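Local coordinates for protein lombricine kinase (Urechis caupo, PDB 3JQ3) that probably transfers the terminal phosphate of ATP reversibly to the guanidino group of lombricine, as a member of the ATP:guanido phosphotransferase (phosphagen kinase) family, at residues Ser115-Thr120 with Gly277-Val282; Lys210-Trp215 with Met222-Met227; Val282-His287 with Tyr321-Ala326; Leu302-Arg307 with Gln338-Gly343. All coordinates share one frame; numbering follows the deposited sequence.

Contact 1 (Ser115-Thr120 with Gly277-Val282). With ADP (adenosine-5'-diphosphate), chain B.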
# COMPACT_ATOMS: atom_id res chain seq x y z
N SER A 115 -30.47 -2.10 -20.38
CA SER A 115 -30.53 -1.66 -18.99
C SER A 115 -30.01 -0.24 -18.82
O SER A 115 -29.29 0.28 -19.67
CB SER A 115 -29.72 -2.62 -18.10
OG SER A 115 -28.37 -2.67 -18.51
N CYS A 116 -30.39 0.39 -17.71
CA CYS A 116 -29.96 1.76 -17.43
C CYS A 116 -29.38 1.87 -16.03
O CYS A 116 -29.86 1.24 -15.09
CB CYS A 116 -31.12 2.73 -17.61
SG CYS A 116 -31.81 2.75 -19.27
N ARG A 117 -28.35 2.70 -15.90
CA ARG A 117 -27.64 2.83 -14.64
C ARG A 117 -27.16 4.27 -14.44
O ARG A 117 -26.65 4.89 -15.37
CB ARG A 117 -26.45 1.86 -14.62
CG ARG A 117 -25.64 1.86 -13.34
CD ARG A 117 -24.61 0.73 -13.36
NE ARG A 117 -23.77 0.71 -12.17
CZ ARG A 117 -22.63 1.39 -12.04
NH1 ARG A 117 -21.93 1.31 -10.92
NH2 ARG A 117 -22.19 2.14 -13.04
N ILE A 118 -27.33 4.79 -13.23
CA ILE A 118 -26.86 6.13 -12.91
C ILE A 118 -26.20 6.13 -11.54
O ILE A 118 -26.80 5.69 -10.55
CB ILE A 118 -28.01 7.15 -12.91
CG1 ILE A 118 -28.66 7.22 -14.30
CG2 ILE A 118 -27.51 8.52 -12.48
CD1 ILE A 118 -29.89 8.10 -14.37
N ARG A 119 -24.96 6.60 -11.47
CA ARG A 119 -24.23 6.60 -10.21
C ARG A 119 -23.59 7.94 -9.87
O ARG A 119 -23.27 8.74 -10.76
CB ARG A 119 -23.18 5.48 -10.19
CG ARG A 119 -22.08 5.61 -11.25
CD ARG A 119 -20.95 6.54 -10.80
NE ARG A 119 -19.76 6.39 -11.63
CZ ARG A 119 -18.77 7.29 -11.69
NH1 ARG A 119 -17.73 7.07 -12.48
NH2 ARG A 119 -18.84 8.40 -10.97
N THR A 120 -23.41 8.17 -8.58
CA THR A 120 -22.69 9.34 -8.09
C THR A 120 -22.06 8.99 -6.75
O THR A 120 -22.28 7.90 -6.21
CB THR A 120 -23.61 10.56 -7.92
OG1 THR A 120 -22.81 11.74 -7.76
CG2 THR A 120 -24.51 10.39 -6.72
N GLY A 277 -20.12 14.07 -10.20
CA GLY A 277 -19.65 12.72 -9.92
C GLY A 277 -20.56 11.71 -10.58
O GLY A 277 -20.55 10.53 -10.22
N LEU A 278 -21.34 12.17 -11.55
CA LEU A 278 -22.41 11.36 -12.11
C LEU A 278 -22.01 10.65 -13.40
O LEU A 278 -21.55 11.27 -14.35
CB LEU A 278 -23.65 12.23 -12.35
CG LEU A 278 -24.87 11.56 -12.99
CD1 LEU A 278 -26.15 12.07 -12.36
CD2 LEU A 278 -24.88 11.78 -14.50
N ARG A 279 -22.20 9.33 -13.41
CA ARG A 279 -22.05 8.56 -14.63
C ARG A 279 -23.35 7.84 -14.96
O ARG A 279 -23.69 6.83 -14.34
CB ARG A 279 -20.91 7.54 -14.52
CG ARG A 279 -20.48 6.96 -15.86
CD ARG A 279 -19.35 5.94 -15.70
NE ARG A 279 -19.85 4.58 -15.53
CZ ARG A 279 -20.01 3.72 -16.53
NH1 ARG A 279 -19.70 4.07 -17.77
NH2 ARG A 279 -20.48 2.51 -16.30
N ALA A 280 -24.08 8.38 -15.93
CA ALA A 280 -25.29 7.75 -16.42
C ALA A 280 -24.92 6.89 -17.60
O ALA A 280 -24.28 7.36 -18.54
CB ALA A 280 -26.31 8.80 -16.82
N SER A 281 -25.33 5.63 -17.57
CA SER A 281 -24.98 4.70 -18.64
C SER A 281 -26.14 3.82 -19.04
O SER A 281 -27.10 3.63 -18.29
CB SER A 281 -23.81 3.82 -18.20
OG SER A 281 -24.23 2.90 -17.22
N VAL A 282 -26.04 3.27 -20.24
CA VAL A 282 -26.97 2.25 -20.71
C VAL A 282 -26.18 1.09 -21.29
O VAL A 282 -25.03 1.25 -21.71
CB VAL A 282 -27.89 2.79 -21.82
CG1 VAL A 282 -28.68 4.00 -21.33
CG2 VAL A 282 -27.07 3.14 -23.06
PB ADP B . -18.39 2.79 -12.50
O1B ADP B . -17.01 2.67 -11.89
O2B ADP B . -19.46 1.98 -11.81
O3B ADP B . -18.80 4.20 -12.82
PA ADP B . -17.49 0.69 -14.18
O1A ADP B . -16.52 0.46 -13.05
O2A ADP B . -17.01 0.68 -15.61
O3A ADP B . -18.25 2.10 -13.95
O5' ADP B . -18.67 -0.40 -14.08
C5' ADP B . -19.01 -1.04 -12.85
C4' ADP B . -20.04 -2.13 -13.14
O4' ADP B . -21.31 -1.55 -13.44
C3' ADP B . -19.63 -2.96 -14.34
O3' ADP B . -19.42 -4.32 -13.94
C2' ADP B . -20.79 -2.90 -15.31
O2' ADP B . -21.17 -4.21 -15.73
C1' ADP B . -21.92 -2.25 -14.53
N9 ADP B . -22.71 -1.33 -15.39
C8 ADP B . -22.30 -0.14 -15.88
N7 ADP B . -23.27 0.44 -16.63
C5 ADP B . -24.34 -0.38 -16.62
C6 ADP B . -25.70 -0.37 -17.21
N6 ADP B . -26.14 0.66 -17.98
N1 ADP B . -26.50 -1.43 -16.96
C2 ADP B . -26.08 -2.47 -16.20
N3 ADP B . -24.86 -2.54 -15.63
C4 ADP B . -23.96 -1.54 -15.81
O HOH W 1 -23.42 3.97 -14.90
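R117 and S281 face each other as a hydrogen-bonded antiparallel pair, their peptide groups joined both ways; the bond from S281 N to R117 O measures 2.7 Å and is nearly linear at 171°. R119 and R279 form the next such pair. Between them I118 and A280 are a non-hydrogen-bonded pair, and the side chains of C116, I118, A280 and V282 all leave by the other face, where I118 CG1 lies 3.8 Å from A280 CB. Apolar residues suit that face because helices 233-252 and 333-355 pack against it.

The polar face holds the nucleotide. S115 OG donates to adenine N1, while S281 OG donates to N7 at 2.7 Å. The R117 chain is fully extended, carrying its guanidinium past the base to the beta-phosphate, where NH1 meets ADP O2B at 2.7 Å with ribose O4' over one face of the group. R119 instead bends at chi2 (84°), which turns NE onto ADP O3B at 2.7 Å; R279 CB sits over its guanidinium face. R279 NE adds a weak bond to the same oxygen, and its NH2 is held by a salt bridge to D322.

One water donates to R279 O and S281 OG and accepts a weak bond from R117 NH2. Three arginines converging on the beta-phosphate, with R223 and R307 also bonded to ADP, are characteristic of the nucleotide site of the phosphagen kinase catalytic domain.

Contact 2 (Lys210-Trp215 with Met222-Met227). With ADP (adenosine-5'-diphosphate), chain B.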
# COMPACT_ATOMS: atom_id res chain seq x y z
N LYS A 210 -33.91 -4.15 -5.61
CA LYS A 210 -32.54 -4.15 -6.14
C LYS A 210 -32.40 -3.14 -7.27
O LYS A 210 -31.69 -3.38 -8.25
CB LYS A 210 -32.14 -5.55 -6.62
CG LYS A 210 -31.95 -6.56 -5.49
CD LYS A 210 -31.57 -7.92 -6.03
CE LYS A 210 -31.48 -8.94 -4.91
NZ LYS A 210 -31.37 -10.33 -5.45
N THR A 211 -33.07 -2.00 -7.12
CA THR A 211 -33.02 -0.93 -8.10
C THR A 211 -32.24 0.25 -7.54
O THR A 211 -31.97 1.23 -8.23
CB THR A 211 -34.43 -0.45 -8.47
OG1 THR A 211 -35.14 -0.10 -7.27
CG2 THR A 211 -35.19 -1.54 -9.20
N PHE A 212 -31.87 0.13 -6.27
CA PHE A 212 -31.15 1.19 -5.58
C PHE A 212 -30.07 0.57 -4.69
O PHE A 212 -30.38 -0.15 -3.74
CB PHE A 212 -32.11 2.04 -4.75
CG PHE A 212 -31.59 3.40 -4.40
CD1 PHE A 212 -31.26 4.31 -5.40
CD2 PHE A 212 -31.43 3.79 -3.08
CE1 PHE A 212 -30.78 5.56 -5.09
CE2 PHE A 212 -30.95 5.04 -2.76
CZ PHE A 212 -30.62 5.93 -3.76
N LEU A 213 -28.82 0.84 -5.02
CA LEU A 213 -27.68 0.25 -4.33
C LEU A 213 -26.83 1.33 -3.68
O LEU A 213 -26.70 2.44 -4.20
CB LEU A 213 -26.84 -0.57 -5.30
CG LEU A 213 -25.60 -1.29 -4.77
CD1 LEU A 213 -25.99 -2.51 -3.96
CD2 LEU A 213 -24.69 -1.70 -5.92
N ILE A 214 -26.25 1.00 -2.52
CA ILE A 214 -25.41 1.93 -1.79
C ILE A 214 -24.17 1.21 -1.27
O ILE A 214 -24.28 0.17 -0.62
CB ILE A 214 -26.17 2.53 -0.59
CG1 ILE A 214 -27.40 3.30 -1.05
CG2 ILE A 214 -25.24 3.43 0.23
CD1 ILE A 214 -27.10 4.65 -1.66
N TRP A 215 -23.00 1.76 -1.56
CA TRP A 215 -21.77 1.24 -0.99
C TRP A 215 -21.23 2.21 0.04
O TRP A 215 -21.22 3.42 -0.18
CB TRP A 215 -20.71 0.99 -2.06
CG TRP A 215 -20.98 -0.19 -2.91
CD1 TRP A 215 -21.96 -1.12 -2.75
CD2 TRP A 215 -20.23 -0.60 -4.06
NE1 TRP A 215 -21.88 -2.07 -3.73
CE2 TRP A 215 -20.82 -1.78 -4.55
CE3 TRP A 215 -19.12 -0.08 -4.73
CZ2 TRP A 215 -20.35 -2.44 -5.68
CZ3 TRP A 215 -18.64 -0.74 -5.85
CH2 TRP A 215 -19.26 -1.91 -6.31
N MET A 222 -19.97 7.52 0.48
CA MET A 222 -21.19 6.91 -0.04
C MET A 222 -21.17 6.84 -1.57
O MET A 222 -20.98 7.85 -2.25
CB MET A 222 -22.42 7.68 0.44
CG MET A 222 -23.74 6.97 0.16
SD MET A 222 -25.15 7.71 1.02
CE MET A 222 -25.26 9.28 0.17
N ARG A 223 -21.36 5.63 -2.10
CA ARG A 223 -21.52 5.43 -3.53
C ARG A 223 -22.97 5.09 -3.80
O ARG A 223 -23.50 4.11 -3.26
CB ARG A 223 -20.61 4.31 -4.03
CG ARG A 223 -20.83 3.94 -5.50
CD ARG A 223 -19.93 4.73 -6.44
NE ARG A 223 -18.70 4.00 -6.75
CZ ARG A 223 -18.53 3.25 -7.84
NH1 ARG A 223 -19.51 3.13 -8.73
NH2 ARG A 223 -17.38 2.61 -8.04
N VAL A 224 -23.63 5.89 -4.63
CA VAL A 224 -25.05 5.70 -4.90
C VAL A 224 -25.28 5.19 -6.32
O VAL A 224 -24.72 5.72 -7.28
CB VAL A 224 -25.85 7.00 -4.69
CG1 VAL A 224 -27.33 6.75 -4.88
CG2 VAL A 224 -25.57 7.57 -3.30
N ILE A 225 -26.10 4.16 -6.45
CA ILE A 225 -26.35 3.55 -7.75
C ILE A 225 -27.83 3.24 -7.95
O ILE A 225 -28.42 2.48 -7.19
CB ILE A 225 -25.55 2.24 -7.91
CG1 ILE A 225 -24.05 2.51 -7.70
CG2 ILE A 225 -25.80 1.63 -9.27
CD1 ILE A 225 -23.23 1.26 -7.50
N SER A 226 -28.41 3.83 -8.99
CA SER A 226 -29.79 3.54 -9.37
C SER A 226 -29.76 2.77 -10.68
O SER A 226 -28.98 3.11 -11.58
CB SER A 226 -30.58 4.85 -9.55
OG SER A 226 -31.92 4.59 -9.94
N MET A 227 -30.58 1.74 -10.80
CA MET A 227 -30.55 0.89 -11.99
C MET A 227 -31.87 0.17 -12.26
O MET A 227 -32.62 -0.16 -11.34
CB MET A 227 -29.43 -0.13 -11.87
CG MET A 227 -29.61 -1.08 -10.70
SD MET A 227 -28.07 -1.67 -9.99
CE MET A 227 -28.63 -2.12 -8.35
PB ADP B . -18.39 2.79 -12.50
O1B ADP B . -17.01 2.67 -11.89
O2B ADP B . -19.46 1.98 -11.81
O3B ADP B . -18.80 4.20 -12.82
PA ADP B . -17.49 0.69 -14.18
O1A ADP B . -16.52 0.46 -13.05
O2A ADP B . -17.01 0.68 -15.61
O3A ADP B . -18.25 2.10 -13.95
O5' ADP B . -18.67 -0.40 -14.08
C5' ADP B . -19.01 -1.04 -12.85
C4' ADP B . -20.04 -2.13 -13.14
O4' ADP B . -21.31 -1.55 -13.44
C3' ADP B . -19.63 -2.96 -14.34
O3' ADP B . -19.42 -4.32 -13.94
C2' ADP B . -20.79 -2.90 -15.31
O2' ADP B . -21.17 -4.21 -15.73
C1' ADP B . -21.92 -2.25 -14.53
N9 ADP B . -22.71 -1.33 -15.39
C8 ADP B . -22.30 -0.14 -15.88
N7 ADP B . -23.27 0.44 -16.63
C5 ADP B . -24.34 -0.38 -16.62
C6 ADP B . -25.70 -0.37 -17.21
N6 ADP B . -26.14 0.66 -17.98
N1 ADP B . -26.50 -1.43 -16.96
C2 ADP B . -26.08 -2.47 -16.20
N3 ADP B . -24.86 -2.54 -15.63
C4 ADP B . -23.96 -1.54 -15.81
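L213 lies alongside I225, the two side chains pointing the same way, with L213 CD2 3.7 Å from I225 CD1. They belong to a beta hairpin, strands 212-216 and 222-229, within the antiparallel sheet of the catalytic domain. L213 and I225 are joined by two backbone hydrogen bonds, and the one from L213 N to I225 O is short (2.7 Å) and almost straight at 175°; W215 and R223 form the next hydrogen-bonded pair.

On the opposite face F212, I214 and V224 make an apolar layer. The F212 ring reaches diagonally to V224, its CZ 3.6 Å from CG1, while I214 CD1 runs beside V224 CG2. Such branched and aromatic residues suit a face turned to helix 233-252, against which V224 and S226 rest. At the ladder's end the long, flexible M227 brings its CE to 3.3 Å from K210 O and against L213 CB.

W215 and R223 extend side by side from the L213 face, CB against CB, and W215 CZ3 lies over the rim of one guanidinium face, the planes 60° apart rather than stacked. Bends at chi2 (92°) and chi3 turn the arginine toward the nucleotide, where R223 NH1 donates to ADP O2B at 3.3 Å.

Contact 3 (Val282-His287 with Tyr321-Ala326). With ADP (adenosine-5'-diphosphate), chain B.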
# COMPACT_ATOMS: atom_id res chain seq x y z
N VAL A 282 -26.04 3.27 -20.24
CA VAL A 282 -26.97 2.25 -20.71
C VAL A 282 -26.18 1.09 -21.29
O VAL A 282 -25.03 1.25 -21.71
CB VAL A 282 -27.89 2.79 -21.82
CG1 VAL A 282 -28.68 4.00 -21.33
CG2 VAL A 282 -27.07 3.14 -23.06
N HIS A 283 -26.78 -0.09 -21.27
CA HIS A 283 -26.28 -1.21 -22.06
C HIS A 283 -27.07 -1.20 -23.36
O HIS A 283 -28.28 -1.41 -23.35
CB HIS A 283 -26.46 -2.53 -21.31
CG HIS A 283 -25.40 -2.79 -20.29
ND1 HIS A 283 -25.11 -4.05 -19.82
CD2 HIS A 283 -24.55 -1.95 -19.66
CE1 HIS A 283 -24.13 -3.98 -18.94
NE2 HIS A 283 -23.77 -2.71 -18.82
N VAL A 284 -26.39 -0.92 -24.46
CA VAL A 284 -27.05 -0.80 -25.75
C VAL A 284 -26.38 -1.68 -26.80
O VAL A 284 -25.16 -1.65 -26.96
CB VAL A 284 -27.08 0.67 -26.23
CG1 VAL A 284 -25.70 1.29 -26.12
CG2 VAL A 284 -27.60 0.76 -27.66
N GLN A 285 -27.18 -2.47 -27.50
CA GLN A 285 -26.67 -3.40 -28.49
C GLN A 285 -26.57 -2.74 -29.86
O GLN A 285 -27.56 -2.23 -30.38
CB GLN A 285 -27.58 -4.63 -28.57
CG GLN A 285 -26.97 -5.82 -29.29
CD GLN A 285 -27.75 -7.09 -29.05
OE1 GLN A 285 -27.17 -8.14 -28.77
NE2 GLN A 285 -29.07 -7.00 -29.15
N LEU A 286 -25.37 -2.73 -30.42
CA LEU A 286 -25.12 -2.06 -31.70
C LEU A 286 -24.38 -2.97 -32.67
O LEU A 286 -23.19 -2.78 -32.92
CB LEU A 286 -24.31 -0.78 -31.47
CG LEU A 286 -24.88 0.24 -30.48
CD1 LEU A 286 -23.82 1.25 -30.08
CD2 LEU A 286 -26.11 0.93 -31.05
N HIS A 287 -25.08 -3.95 -33.22
CA HIS A 287 -24.46 -4.94 -34.09
C HIS A 287 -23.71 -4.33 -35.28
O HIS A 287 -22.56 -4.68 -35.55
CB HIS A 287 -25.49 -5.95 -34.60
CG HIS A 287 -25.98 -6.90 -33.55
ND1 HIS A 287 -25.16 -7.83 -32.96
CD2 HIS A 287 -27.20 -7.06 -32.99
CE1 HIS A 287 -25.86 -8.53 -32.08
NE2 HIS A 287 -27.10 -8.08 -32.08
N TYR A 321 -22.72 -2.49 -25.71
CA TYR A 321 -21.76 -1.54 -25.16
C TYR A 321 -22.29 -0.78 -23.96
O TYR A 321 -23.50 -0.56 -23.82
CB TYR A 321 -21.30 -0.55 -26.24
CG TYR A 321 -20.43 -1.19 -27.29
CD1 TYR A 321 -20.99 -1.83 -28.39
CD2 TYR A 321 -19.04 -1.16 -27.19
CE1 TYR A 321 -20.20 -2.42 -29.36
CE2 TYR A 321 -18.24 -1.74 -28.15
CZ TYR A 321 -18.83 -2.37 -29.23
OH TYR A 321 -18.03 -2.96 -30.19
N ASP A 322 -21.37 -0.39 -23.09
CA ASP A 322 -21.67 0.47 -21.96
C ASP A 322 -21.40 1.91 -22.38
O ASP A 322 -20.25 2.35 -22.39
CB ASP A 322 -20.80 0.08 -20.76
CG ASP A 322 -21.07 0.91 -19.52
OD1 ASP A 322 -21.59 2.04 -19.65
OD2 ASP A 322 -20.75 0.44 -18.42
N ILE A 323 -22.45 2.64 -22.73
CA ILE A 323 -22.31 4.02 -23.17
C ILE A 323 -22.76 4.97 -22.07
O ILE A 323 -23.80 4.77 -21.46
CB ILE A 323 -23.14 4.31 -24.44
CG1 ILE A 323 -22.94 3.22 -25.49
CG2 ILE A 323 -22.77 5.67 -25.01
CD1 ILE A 323 -21.63 3.31 -26.24
N SER A 324 -21.97 6.02 -21.82
CA SER A 324 -22.26 6.95 -20.74
C SER A 324 -21.75 8.36 -21.05
O SER A 324 -21.00 8.55 -22.00
CB SER A 324 -21.62 6.46 -19.44
OG SER A 324 -20.21 6.51 -19.51
N ASN A 325 -22.17 9.33 -20.25
CA ASN A 325 -21.63 10.68 -20.38
C ASN A 325 -20.15 10.70 -20.03
O ASN A 325 -19.72 10.09 -19.06
CB ASN A 325 -22.41 11.68 -19.52
CG ASN A 325 -22.45 11.28 -18.07
OD1 ASN A 325 -23.01 10.24 -17.71
ND2 ASN A 325 -21.89 12.12 -17.20
N ALA A 326 -19.36 11.40 -20.84
CA ALA A 326 -17.92 11.41 -20.66
C ALA A 326 -17.49 12.38 -19.56
O ALA A 326 -16.58 12.07 -18.79
CB ALA A 326 -17.21 11.75 -21.97
PB ADP B . -18.39 2.79 -12.50
O1B ADP B . -17.01 2.67 -11.89
O2B ADP B . -19.46 1.98 -11.81
O3B ADP B . -18.80 4.20 -12.82
PA ADP B . -17.49 0.69 -14.18
O1A ADP B . -16.52 0.46 -13.05
O2A ADP B . -17.01 0.68 -15.61
O3A ADP B . -18.25 2.10 -13.95
O5' ADP B . -18.67 -0.40 -14.08
C5' ADP B . -19.01 -1.04 -12.85
C4' ADP B . -20.04 -2.13 -13.14
O4' ADP B . -21.31 -1.55 -13.44
C3' ADP B . -19.63 -2.96 -14.34
O3' ADP B . -19.42 -4.32 -13.94
C2' ADP B . -20.79 -2.90 -15.31
O2' ADP B . -21.17 -4.21 -15.73
C1' ADP B . -21.92 -2.25 -14.53
N9 ADP B . -22.71 -1.33 -15.39
C8 ADP B . -22.30 -0.14 -15.88
N7 ADP B . -23.27 0.44 -16.63
C5 ADP B . -24.34 -0.38 -16.62
C6 ADP B . -25.70 -0.37 -17.21
N6 ADP B . -26.14 0.66 -17.98
N1 ADP B . -26.50 -1.43 -16.96
C2 ADP B . -26.08 -2.47 -16.20
N3 ADP B . -24.86 -2.54 -15.63
C4 ADP B . -23.96 -1.54 -15.81
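The adenine pocket of the nucleotide site is walled here by two neighbouring antiparallel strands, with H283 opposite D322 as a non-hydrogen-bonded pair. The H283 ring lies against the base: adenine N1 is over one ring face, and H283 CD2 comes within 3.1 Å of ADP C6. A flat imidazole suits this place because it can cover a flat purine. D322 has CG anti to its backbone N (chi1 -179°), which brings the carboxylate near the C8-N7 bond of the base, out of the purine plane on the side where H283 lies, with D322 OD2 3.0 Å from ADP C8.

Hydrogen-bonded pairs flank this one. V282 and I323 are joined by two backbone hydrogen bonds, as are V284 and Y321, where Y321 N meets V284 O at 2.9 Å. On the face away from the base V284 CG1 presses on I323 CG1 at 3.4 Å, the two branched chains crossing at a slant, and V282 CG2 continues the layer beside I323 CB.

The salt bridge of D322 to R279 would probably offset part of the positive charge that the arginines bring to the phosphates.

Contact 4 (Leu302-Arg307 with Gln338-Gly343). With ADP (adenosine-5'-diphosphate), chain B.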
# COMPACT_ATOMS: atom_id res chain seq x y z
N LEU A 302 -20.40 12.89 -29.61
CA LEU A 302 -21.63 12.99 -28.83
C LEU A 302 -21.31 13.28 -27.37
O LEU A 302 -22.22 13.39 -26.54
CB LEU A 302 -22.44 11.70 -28.95
CG LEU A 302 -22.99 11.37 -30.34
CD1 LEU A 302 -23.64 10.00 -30.34
CD2 LEU A 302 -23.97 12.43 -30.80
N GLN A 303 -20.03 13.41 -27.06
CA GLN A 303 -19.58 13.63 -25.69
C GLN A 303 -20.00 12.47 -24.80
O GLN A 303 -20.43 12.67 -23.66
CB GLN A 303 -20.11 14.96 -25.15
CG GLN A 303 -19.54 16.18 -25.85
CD GLN A 303 -19.71 17.45 -25.05
OE1 GLN A 303 -20.82 17.96 -24.91
NE2 GLN A 303 -18.61 17.97 -24.52
N LEU A 304 -19.86 11.26 -25.33
CA LEU A 304 -20.14 10.04 -24.59
C LEU A 304 -18.87 9.22 -24.43
O LEU A 304 -17.86 9.52 -25.06
CB LEU A 304 -21.20 9.21 -25.31
CG LEU A 304 -22.60 9.80 -25.45
CD1 LEU A 304 -23.47 8.91 -26.33
CD2 LEU A 304 -23.24 10.01 -24.09
N GLN A 305 -18.94 8.20 -23.59
CA GLN A 305 -17.84 7.25 -23.44
C GLN A 305 -18.32 5.84 -23.71
O GLN A 305 -19.46 5.49 -23.45
CB GLN A 305 -17.22 7.34 -22.05
CG GLN A 305 -16.09 8.33 -21.94
CD GLN A 305 -15.03 7.90 -20.94
OE1 GLN A 305 -15.35 7.37 -19.88
NE2 GLN A 305 -13.77 8.11 -21.29
N LYS A 306 -17.41 5.02 -24.23
CA LYS A 306 -17.74 3.65 -24.62
C LYS A 306 -16.81 2.67 -23.91
O LYS A 306 -15.62 2.94 -23.75
CB LYS A 306 -17.62 3.52 -26.14
CG LYS A 306 -17.64 2.10 -26.66
CD LYS A 306 -16.90 2.03 -27.99
CE LYS A 306 -15.49 2.58 -27.84
NZ LYS A 306 -14.68 2.40 -29.07
N ARG A 307 -17.36 1.54 -23.47
CA ARG A 307 -16.56 0.51 -22.83
C ARG A 307 -17.27 -0.84 -22.84
O ARG A 307 -18.41 -0.95 -23.30
CB ARG A 307 -16.16 0.91 -21.40
CG ARG A 307 -17.30 0.91 -20.40
CD ARG A 307 -16.88 1.53 -19.07
NE ARG A 307 -16.79 2.99 -19.14
CZ ARG A 307 -16.54 3.78 -18.11
NH1 ARG A 307 -16.34 3.26 -16.90
NH2 ARG A 307 -16.48 5.09 -18.27
N GLN A 338 -29.77 14.07 -19.88
CA GLN A 338 -30.36 14.47 -21.15
C GLN A 338 -29.35 14.35 -22.27
O GLN A 338 -29.71 14.17 -23.43
CB GLN A 338 -30.88 15.91 -21.07
CG GLN A 338 -31.65 16.33 -22.31
CD GLN A 338 -32.97 15.61 -22.44
OE1 GLN A 338 -33.74 15.53 -21.48
NE2 GLN A 338 -33.25 15.08 -23.63
N LEU A 339 -28.07 14.45 -21.92
CA LEU A 339 -26.99 14.28 -22.88
C LEU A 339 -26.94 12.82 -23.32
O LEU A 339 -26.77 12.53 -24.50
CB LEU A 339 -25.65 14.70 -22.28
CG LEU A 339 -24.44 14.66 -23.20
CD1 LEU A 339 -24.47 15.84 -24.16
CD2 LEU A 339 -23.15 14.66 -22.39
N LEU A 340 -27.10 11.92 -22.36
CA LEU A 340 -27.12 10.49 -22.64
C LEU A 340 -28.33 10.13 -23.50
O LEU A 340 -28.21 9.37 -24.46
CB LEU A 340 -27.16 9.68 -21.35
CG LEU A 340 -27.22 8.17 -21.49
CD1 LEU A 340 -25.88 7.62 -21.96
CD2 LEU A 340 -27.62 7.52 -20.17
N ILE A 341 -29.48 10.70 -23.16
CA ILE A 341 -30.70 10.46 -23.93
C ILE A 341 -30.52 10.85 -25.39
O ILE A 341 -30.68 10.02 -26.28
CB ILE A 341 -31.90 11.21 -23.33
CG1 ILE A 341 -32.24 10.65 -21.95
CG2 ILE A 341 -33.10 11.11 -24.26
CD1 ILE A 341 -33.25 11.46 -21.18
N ASP A 342 -30.17 12.11 -25.63
CA ASP A 342 -29.96 12.61 -26.98
C ASP A 342 -28.91 11.79 -27.72
O ASP A 342 -29.10 11.42 -28.87
CB ASP A 342 -29.53 14.08 -26.96
CG ASP A 342 -30.55 14.99 -26.31
OD1 ASP A 342 -31.70 14.54 -26.11
OD2 ASP A 342 -30.20 16.14 -25.99
N GLY A 343 -27.79 11.53 -27.05
CA GLY A 343 -26.69 10.81 -27.66
C GLY A 343 -27.03 9.38 -28.05
O GLY A 343 -26.73 8.95 -29.16
PB ADP B . -18.39 2.79 -12.50
O1B ADP B . -17.01 2.67 -11.89
O2B ADP B . -19.46 1.98 -11.81
O3B ADP B . -18.80 4.20 -12.82
PA ADP B . -17.49 0.69 -14.18
O1A ADP B . -16.52 0.46 -13.05
O2A ADP B . -17.01 0.68 -15.61
O3A ADP B . -18.25 2.10 -13.95
O5' ADP B . -18.67 -0.40 -14.08
C5' ADP B . -19.01 -1.04 -12.85
C4' ADP B . -20.04 -2.13 -13.14
O4' ADP B . -21.31 -1.55 -13.44
C3' ADP B . -19.63 -2.96 -14.34
O3' ADP B . -19.42 -4.32 -13.94
C2' ADP B . -20.79 -2.90 -15.31
O2' ADP B . -21.17 -4.21 -15.73
C1' ADP B . -21.92 -2.25 -14.53
N9 ADP B . -22.71 -1.33 -15.39
C8 ADP B . -22.30 -0.14 -15.88
N7 ADP B . -23.27 0.44 -16.63
C5 ADP B . -24.34 -0.38 -16.62
C6 ADP B . -25.70 -0.37 -17.21
N6 ADP B . -26.14 0.66 -17.98
N1 ADP B . -26.50 -1.43 -16.96
C2 ADP B . -26.08 -2.47 -16.20
N3 ADP B . -24.86 -2.54 -15.63
C4 ADP B . -23.96 -1.54 -15.81
O HOH W 2 -24.91 13.33 -26.43
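L302 O and L339 O are joined by one water, which donates to both, at 2.7 Å from L302 O and 2.8 Å from L339 O. The bridge matters because no direct hydrogen bond links the two segments. L339 O also accepts the helical bond from G343 N, so this carbonyl is gripped twice.

The remaining contact is apolar. L339 has CG anti to the backbone N (chi1 -176°), which brings CD2 to 3.6 Å from Q303 O, over the Schellman turn that ends helix 295-301. L304 fits beside the helix with both branches: CD1 lies 4.0 Å from G343 CA, and CD2 meets L340 CD1 at 4.1 Å, the two leucines crossing at about a right angle. Having no side chain, G343 lets L304 CD1 lie against its CA. L302 CD1 rests near G343 O.

Further along the chain, R307 NH1 donates to ADP O2A at 3.0 Å. Strand 304-307 borders strand 320-325 at the sheet edge, with L304 filling the layer between I323, V299 of helix 295-301 and L347 of helix 333-355.

From the N terminus, strand 113-122 comes first and waits for strand 279-285, so contact 1 closes the longest loop. Contact 2 is nested inside that loop as a local hairpin, and its strand 222-229 borders strand 113-122 on the side away from strand 279-285. Contact 3 follows in series, sharing V282 with contact 1 and adding strand 320-325. Contact 4 crosses contact 3, since strand 304-307 lies between the two segments of contact 3 and helix 333-355 after both. Together they tie six neighbouring strands of one antiparallel sheet and a helix behind it, and all four touch the same ADP, although contact 2 touches neither contact 3 nor contact 4.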